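Local coordinates for protein lipase (Acinetobacter baumannii, PDB 4OPM) that probably hydrolyses ester bonds of lipids, as a putative triacylglycerol lipase of the alpha/beta hydrolase fold, at residues G118-G123 / V272-I277; T237-G242 / Q264-L269. One frame throughout, in Å; residues are numbered along the deposited sequence.

Along the chain, strand 114-119 runs into the turn at Ser120 and helix 121-132, the first half of contact 1. The polypeptide then adds strand 137-143 to the sheet and passes through a largely helical region before strand 237-242 opens contact 2. That contact closes a short loop through helix 251-259 when 264-269 pairs alongside, its strand 267-269 forming one edge of the sheet. Only then does 272-277 return to the turn at Ser120, so contact 1 closes the longer loop and contact 2 nests inside it. The two touch where Pro276 CB meets Leu240 CD2 at 3.6 Å, tying the probable catalytic histidine's loop to the edge of the sheet.

Contact 1 of 2, residues G118-G123 / V272-I277; sequences GHSLGG and VGHMPI
His119 and Ser120 reach across to the loop carrying His274, one through a ring nitrogen and the other through a hydroxyl. From its root, His119 begins with CB 4.0 Å from Ile277 CD1; CB points toward 272-277, and chi1 173° sets CG anti to the backbone N, 4.1 Å from Ile277 CD1. In the conformer given, selenomethionine Met275 crosses His119 at about a right angle, its CE 3.9 Å from ND1 and its CG 3.7 Å from CE1. At the tip, NE2 donates to His274 O at 2.7 Å, a nearly straight bond (163°) with the oxygen close to the ring plane. Ser120 CB covers one face of the His119 ring. Beside it, Ser120 OG and His274 NE2 are hydrogen-bonded at 2.6 Å, with the hydroxyl at the edge of the imidazole, and the His274 ring has His119 NE2 over one face. His274 ND1 bonds Asp245 OD2, consistent with a Ser-His-Asp catalytic triad, and Ser120 sits on a GxSxG turn resembling the nucleophile elbow of alpha/beta hydrolases. The elbow joins strand 114-119 to helix 121-132, while Pro276 and Ile277, starting helix 276-279, rest on Val143 of strand 137-143.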
ATOM      1  N   GLY A 118      -2.217   0.627   4.957  1.00 17.04           N
ATOM      2  CA  GLY A 118      -1.748   1.256   3.731  1.00 16.51           C
ATOM      3  C   GLY A 118      -0.251   1.443   3.704  1.00 19.39           C
ATOM      4  O   GLY A 118       0.339   1.905   4.683  1.00 19.56           O
ATOM      5  N   HIS A 119       0.372   1.064   2.587  1.00 15.67           N
ATOM      6  CA  HIS A 119       1.797   1.278   2.387  1.00 15.90           C
ATOM      7  C   HIS A 119       2.000   2.460   1.438  1.00 19.25           C
ATOM      8  O   HIS A 119       1.439   2.457   0.339  1.00 16.83           O
ATOM      9  CB  HIS A 119       2.502   0.015   1.828  1.00 17.20           C
ATOM     10  CG  HIS A 119       3.938   0.276   1.450  1.00 20.38           C
ATOM     11  ND1 HIS A 119       4.397   0.065   0.163  1.00 21.84           N
ATOM     12  CD2 HIS A 119       4.943   0.803   2.193  1.00 20.89           C
ATOM     13  CE1 HIS A 119       5.659   0.462   0.165  1.00 21.04           C
ATOM     14  NE2 HIS A 119       6.026   0.922   1.365  1.00 20.92           N
ATOM     15  N   SER A 120       2.858   3.439   1.826  1.00 18.67           N
ATOM     16  CA  SER A 120       3.263   4.551   0.954  1.00 18.91           C
ATOM     17  C   SER A 120       2.013   5.320   0.425  1.00 21.88           C
ATOM     18  O   SER A 120       1.255   5.828   1.255  1.00 21.57           O
ATOM     19  CB  SER A 120       4.147   4.002  -0.172  1.00 21.14           C
ATOM     20  OG  SER A 120       4.853   5.017  -0.865  1.00 24.76           O
ATOM     21  N   LEU A 121       1.757   5.368  -0.911  1.00 18.35           N
ATOM     22  CA  LEU A 121       0.554   6.025  -1.451  1.00 18.81           C
ATOM     23  C   LEU A 121      -0.731   5.337  -0.917  1.00 20.78           C
ATOM     24  O   LEU A 121      -1.775   5.982  -0.764  1.00 20.40           O
ATOM     25  CB  LEU A 121       0.581   6.019  -2.988  1.00 19.17           C
ATOM     26  CG  LEU A 121      -0.551   6.750  -3.696  1.00 26.22           C
ATOM     27  CD1 LEU A 121      -0.559   8.244  -3.335  1.00 27.34           C
ATOM     28  CD2 LEU A 121      -0.433   6.567  -5.181  1.00 30.37           C
ATOM     29  N   GLY A 122      -0.621   4.048  -0.604  1.00 16.80           N
ATOM     30  CA  GLY A 122      -1.721   3.299  -0.005  1.00 17.08           C
ATOM     31  C   GLY A 122      -2.083   3.858   1.357  1.00 19.37           C
ATOM     32  O   GLY A 122      -3.253   3.852   1.735  1.00 19.01           O
ATOM     33  N   GLY A 123      -1.072   4.342   2.090  1.00 16.91           N
ATOM     34  CA  GLY A 123      -1.282   4.986   3.386  1.00 16.53           C
ATOM     35  C   GLY A 123      -2.050   6.293   3.205  1.00 19.93           C
ATOM     36  O   GLY A 123      -2.951   6.608   3.991  1.00 20.30           O
ATOM     37  N   VAL A 272      16.028  -0.797   7.642  1.00 13.94           N
ATOM     38  CA  VAL A 272      14.877  -1.028   6.767  1.00 12.90           C
ATOM     39  C   VAL A 272      14.577   0.299   6.064  1.00 16.74           C
ATOM     40  O   VAL A 272      14.689   1.355   6.691  1.00 16.37           O
ATOM     41  CB  VAL A 272      13.658  -1.575   7.575  1.00 15.78           C
ATOM     42  CG1 VAL A 272      12.379  -1.564   6.734  1.00 15.82           C
ATOM     43  CG2 VAL A 272      13.935  -2.989   8.098  1.00 14.94           C
ATOM     44  N   GLY A 273      14.220   0.231   4.777  1.00 14.04           N
ATOM     45  CA  GLY A 273      13.905   1.400   3.967  1.00 14.61           C
ATOM     46  C   GLY A 273      12.416   1.681   3.889  1.00 17.06           C
ATOM     47  O   GLY A 273      11.668   1.456   4.848  1.00 16.77           O
ATOM     48  N   HIS A 274      11.978   2.140   2.725  1.00 13.70           N
ATOM     49  CA  HIS A 274      10.583   2.547   2.488  1.00 13.60           C
ATOM     50  C   HIS A 274       9.581   1.381   2.400  1.00 15.52           C
ATOM     51  O   HIS A 274       8.373   1.647   2.462  1.00 16.38           O
ATOM     52  CB  HIS A 274      10.536   3.359   1.171  1.00 13.79           C
ATOM     53  CG  HIS A 274       9.211   3.953   0.840  1.00 17.05           C
ATOM     54  ND1 HIS A 274       8.600   4.886   1.674  1.00 18.32           N
ATOM     55  CD2 HIS A 274       8.422   3.748  -0.238  1.00 18.95           C
ATOM     56  CE1 HIS A 274       7.463   5.202   1.079  1.00 17.96           C
ATOM     57  NE2 HIS A 274       7.317   4.549  -0.074  1.00 18.58           N
HETATM   58  N   MSE A 275      10.045   0.105   2.286  1.00 12.65           N
HETATM   59  CA  MSE A 275       9.117  -1.019   2.110  0.80 12.36           C
HETATM   60  C   MSE A 275       9.271  -2.119   3.199  1.00 16.07           C
HETATM   61  O   MSE A 275       9.583  -3.281   2.885  1.00 15.63           O
HETATM   62  CB  MSE A 275       9.303  -1.606   0.694  0.80 14.51           C
HETATM   63  CG  MSE A 275       8.114  -2.358   0.200  0.80 20.01           C
HETATM   64 SE   MSE A 275       7.992  -2.108  -1.718  0.60 27.19          SE
HETATM   65  CE  MSE A 275       6.206  -2.772  -1.890  0.80 24.36           C
ATOM     66  N   PRO A 276       8.934  -1.820   4.489  1.00 13.73           N
ATOM     67  CA  PRO A 276       9.022  -2.872   5.531  1.00 14.68           C
ATOM     68  C   PRO A 276       8.191  -4.132   5.246  1.00 15.98           C
ATOM     69  O   PRO A 276       8.569  -5.210   5.696  1.00 15.84           O
ATOM     70  CB  PRO A 276       8.464  -2.173   6.773  1.00 16.71           C
ATOM     71  CG  PRO A 276       8.761  -0.726   6.560  1.00 19.94           C
ATOM     72  CD  PRO A 276       8.518  -0.529   5.085  1.00 15.81           C
ATOM     73  N   ILE A 277       7.064  -4.004   4.506  1.00 13.45           N
ATOM     74  CA  ILE A 277       6.191  -5.146   4.193  1.00 12.93           C
ATOM     75  C   ILE A 277       6.925  -6.217   3.345  1.00 16.86           C
ATOM     76  O   ILE A 277       6.533  -7.391   3.383  1.00 15.54           O
ATOM     77  CB  ILE A 277       4.857  -4.717   3.568  1.00 15.91           C
ATOM     78  CG1 ILE A 277       5.049  -4.026   2.190  1.00 16.42           C
ATOM     79  CG2 ILE A 277       4.084  -3.820   4.573  1.00 15.91           C
ATOM     80  CD1 ILE A 277       3.731  -3.777   1.392  1.00 17.37           C
TER

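Contact 2 of 2, residues T237-G242 / Q264-L269; sequences TLILWG and QPPVIL
Leu240, Trp241 and Gly242 pair in parallel with Val267, Ile268 and Leu269, joining the two strands of a right-handed beta-alpha-beta crossover at the edge of the alpha/beta hydrolase sheet. Three backbone bonds hold the paired strands. Val267 N donates to Ile239 O, Trp241 N to Val267 O at 2.9 Å, and Leu269 N to Trp241 O at 2.8 Å. Before the strand proper, Gln264 N already bonds Thr237 O. Between the bonds at Thr237 O and Ile239 O, a water accepts from Ile239 N at 2.8 Å from its oxygen and makes a weak bond to Gln264 O.

On one face, Leu240 spreads its two methyls over two neighbours: CD1 meets Val267 CG1 at 3.9 Å, while CD2 reaches Leu269 CD1. A chi1 of -171° sets Leu240 CG anti to the backbone N, 3.7 Å from Val267 O. On the other face, the side chains of Ile268 and Trp241 meet at the root of the tryptophan, Ile268 CD1 against Trp241 CB at 3.7 Å. The Trp241 indole packs on Val252, Ala253 and Leu256 of helix 251-259, with NE1 bonded to Ile248 O. Ile239 lies on this same helix side, its CG2 beside Pro266 CB and its side chain also against Leu256.

Farther out, strand 137-143 pairs along the other edge of strand 237-242, and helix 281-298 packs on the face of Leu238 and Val267 through Phe291 and Gln287. At the start of the pairing, the extended Gln264 side chain brings its amide to Leu238, where NE2 lies 3.9 Å from CD1.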
ATOM      1  N   THR A 237      -4.612   4.023  15.618  1.00 20.07           N
ATOM      2  CA  THR A 237      -3.650   3.959  14.517  1.00 19.24           C
ATOM      3  C   THR A 237      -2.288   3.441  14.968  1.00 21.17           C
ATOM      4  O   THR A 237      -1.755   3.847  16.009  1.00 19.66           O
ATOM      5  CB  THR A 237      -3.532   5.369  13.868  1.00 24.43           C
ATOM      6  OG1 THR A 237      -4.825   5.800  13.421  1.00 23.11           O
ATOM      7  CG2 THR A 237      -2.549   5.419  12.691  1.00 20.98           C
ATOM      8  N   LEU A 238      -1.728   2.551  14.147  1.00 16.39           N
ATOM      9  CA  LEU A 238      -0.397   2.009  14.291  1.00 15.85           C
ATOM     10  C   LEU A 238       0.448   2.600  13.167  1.00 19.42           C
ATOM     11  O   LEU A 238       0.015   2.608  12.012  1.00 18.20           O
ATOM     12  CB  LEU A 238      -0.414   0.467  14.244  1.00 15.31           C
ATOM     13  CG  LEU A 238       0.942  -0.245  14.405  1.00 18.50           C
ATOM     14  CD1 LEU A 238       1.552   0.020  15.794  1.00 18.73           C
ATOM     15  CD2 LEU A 238       0.796  -1.742  14.185  1.00 17.90           C
ATOM     16  N   ILE A 239       1.627   3.118  13.511  1.00 16.42           N
ATOM     17  CA  ILE A 239       2.542   3.720  12.533  1.00 15.19           C
ATOM     18  C   ILE A 239       3.812   2.925  12.553  1.00 17.77           C
ATOM     19  O   ILE A 239       4.389   2.732  13.621  1.00 17.70           O
ATOM     20  CB  ILE A 239       2.815   5.228  12.846  1.00 17.42           C
ATOM     21  CG1 ILE A 239       1.511   6.063  12.874  1.00 16.66           C
ATOM     22  CG2 ILE A 239       3.860   5.852  11.886  1.00 18.38           C
ATOM     23  CD1 ILE A 239       1.622   7.336  13.750  1.00 17.64           C
ATOM     24  N   LEU A 240       4.287   2.510  11.382  1.00 16.19           N
ATOM     25  CA  LEU A 240       5.545   1.771  11.293  1.00 16.08           C
ATOM     26  C   LEU A 240       6.377   2.359  10.155  1.00 18.69           C
ATOM     27  O   LEU A 240       5.850   2.664   9.091  1.00 17.01           O
ATOM     28  CB  LEU A 240       5.303   0.262  11.115  1.00 15.93           C
ATOM     29  CG  LEU A 240       6.539  -0.630  11.225  1.00 20.37           C
ATOM     30  CD1 LEU A 240       6.198  -1.967  11.868  1.00 19.66           C
ATOM     31  CD2 LEU A 240       7.184  -0.847   9.852  1.00 21.37           C
ATOM     32  N   TRP A 241       7.680   2.549  10.407  1.00 15.16           N
ATOM     33  CA  TRP A 241       8.589   3.127   9.430  1.00 15.00           C
ATOM     34  C   TRP A 241       9.881   2.357   9.328  1.00 16.77           C
ATOM     35  O   TRP A 241      10.319   1.732  10.295  1.00 16.63           O
ATOM     36  CB  TRP A 241       8.958   4.564   9.869  1.00 13.74           C
ATOM     37  CG  TRP A 241       8.775   5.596   8.799  1.00 15.18           C
ATOM     38  CD1 TRP A 241       9.723   6.072   7.932  1.00 17.74           C
ATOM     39  CD2 TRP A 241       7.546   6.219   8.437  1.00 15.39           C
ATOM     40  NE1 TRP A 241       9.155   6.986   7.070  1.00 17.13           N
ATOM     41  CE2 TRP A 241       7.818   7.092   7.356  1.00 18.81           C
ATOM     42  CE3 TRP A 241       6.224   6.117   8.912  1.00 16.96           C
ATOM     43  CZ2 TRP A 241       6.823   7.887   6.772  1.00 18.55           C
ATOM     44  CZ3 TRP A 241       5.242   6.918   8.339  1.00 18.32           C
ATOM     45  CH2 TRP A 241       5.535   7.754   7.255  1.00 18.74           C
ATOM     46  N   GLY A 242      10.541   2.516   8.192  1.00 15.25           N
ATOM     47  CA  GLY A 242      11.901   2.043   8.024  1.00 14.75           C
ATOM     48  C   GLY A 242      12.786   3.233   8.337  1.00 18.12           C
ATOM     49  O   GLY A 242      12.595   4.314   7.769  1.00 18.47           O
ATOM     50  N   GLN A 264      -0.677   5.290  18.239  1.00 21.72           N
ATOM     51  CA  GLN A 264       0.274   4.716  19.195  1.00 22.50           C
ATOM     52  C   GLN A 264       1.674   5.250  18.902  1.00 26.85           C
ATOM     53  O   GLN A 264       1.883   5.732  17.786  1.00 24.12           O
ATOM     54  CB  GLN A 264       0.279   3.174  19.046  1.00 23.56           C
ATOM     55  CG  GLN A 264      -0.933   2.537  19.692  1.00 37.98           C
ATOM     56  CD  GLN A 264      -0.931   1.038  19.639  1.00 45.66           C
ATOM     57  OE1 GLN A 264      -1.981   0.424  19.797  1.00 42.92           O
ATOM     58  NE2 GLN A 264       0.239   0.403  19.465  1.00 30.49           N
ATOM     59  N   PRO A 265       2.671   5.123  19.828  1.00 25.62           N
ATOM     60  CA  PRO A 265       4.049   5.524  19.481  1.00 24.68           C
ATOM     61  C   PRO A 265       4.543   4.772  18.236  1.00 25.43           C
ATOM     62  O   PRO A 265       4.313   3.561  18.134  1.00 23.37           O
ATOM     63  CB  PRO A 265       4.857   5.126  20.724  1.00 26.51           C
ATOM     64  CG  PRO A 265       3.849   5.150  21.846  1.00 32.07           C
ATOM     65  CD  PRO A 265       2.611   4.584  21.206  1.00 28.39           C
ATOM     66  N   PRO A 266       5.148   5.468  17.243  1.00 21.43           N
ATOM     67  CA  PRO A 266       5.575   4.770  16.016  1.00 20.48           C
ATOM     68  C   PRO A 266       6.630   3.700  16.260  1.00 22.98           C
ATOM     69  O   PRO A 266       7.425   3.802  17.195  1.00 21.66           O
ATOM     70  CB  PRO A 266       6.159   5.893  15.147  1.00 22.25           C
ATOM     71  CG  PRO A 266       5.569   7.155  15.707  1.00 27.61           C
ATOM     72  CD  PRO A 266       5.474   6.905  17.179  1.00 23.34           C
ATOM     73  N   VAL A 267       6.604   2.663  15.425  1.00 18.78           N
ATOM     74  CA  VAL A 267       7.609   1.597  15.454  1.00 18.14           C
ATOM     75  C   VAL A 267       8.620   1.926  14.363  1.00 20.47           C
ATOM     76  O   VAL A 267       8.243   2.036  13.184  1.00 18.99           O
ATOM     77  CB  VAL A 267       6.982   0.194  15.254  1.00 23.14           C
ATOM     78  CG1 VAL A 267       8.065  -0.880  15.123  1.00 23.53           C
ATOM     79  CG2 VAL A 267       6.012  -0.143  16.378  1.00 23.48           C
ATOM     80  N   ILE A 268       9.892   2.090  14.745  1.00 18.19           N
ATOM     81  CA  ILE A 268      10.944   2.436  13.789  1.00 18.03           C
ATOM     82  C   ILE A 268      11.874   1.255  13.625  1.00 22.16           C
ATOM     83  O   ILE A 268      12.566   0.868  14.575  1.00 21.50           O
ATOM     84  CB  ILE A 268      11.704   3.728  14.197  1.00 21.94           C
ATOM     85  CG1 ILE A 268      10.735   4.916  14.517  1.00 23.07           C
ATOM     86  CG2 ILE A 268      12.784   4.093  13.158  1.00 21.77           C
ATOM     87  CD1 ILE A 268       9.739   5.316  13.435  1.00 26.61           C
ATOM     88  N   LEU A 269      11.865   0.661  12.425  1.00 17.96           N
ATOM     89  CA  LEU A 269      12.689  -0.512  12.147  1.00 16.19           C
ATOM     90  C   LEU A 269      14.071  -0.096  11.666  1.00 19.25           C
ATOM     91  O   LEU A 269      14.199   0.548  10.624  1.00 17.37           O
ATOM     92  CB  LEU A 269      12.013  -1.455  11.116  1.00 15.48           C
ATOM     93  CG  LEU A 269      10.642  -2.061  11.497  1.00 18.93           C
ATOM     94  CD1 LEU A 269      10.198  -3.093  10.461  1.00 17.55           C
ATOM     95  CD2 LEU A 269      10.661  -2.710  12.898  1.00 20.11           C
TER
HETATM   96  O   HOH W   1       2.264   3.554  16.229  1.00 21.57           O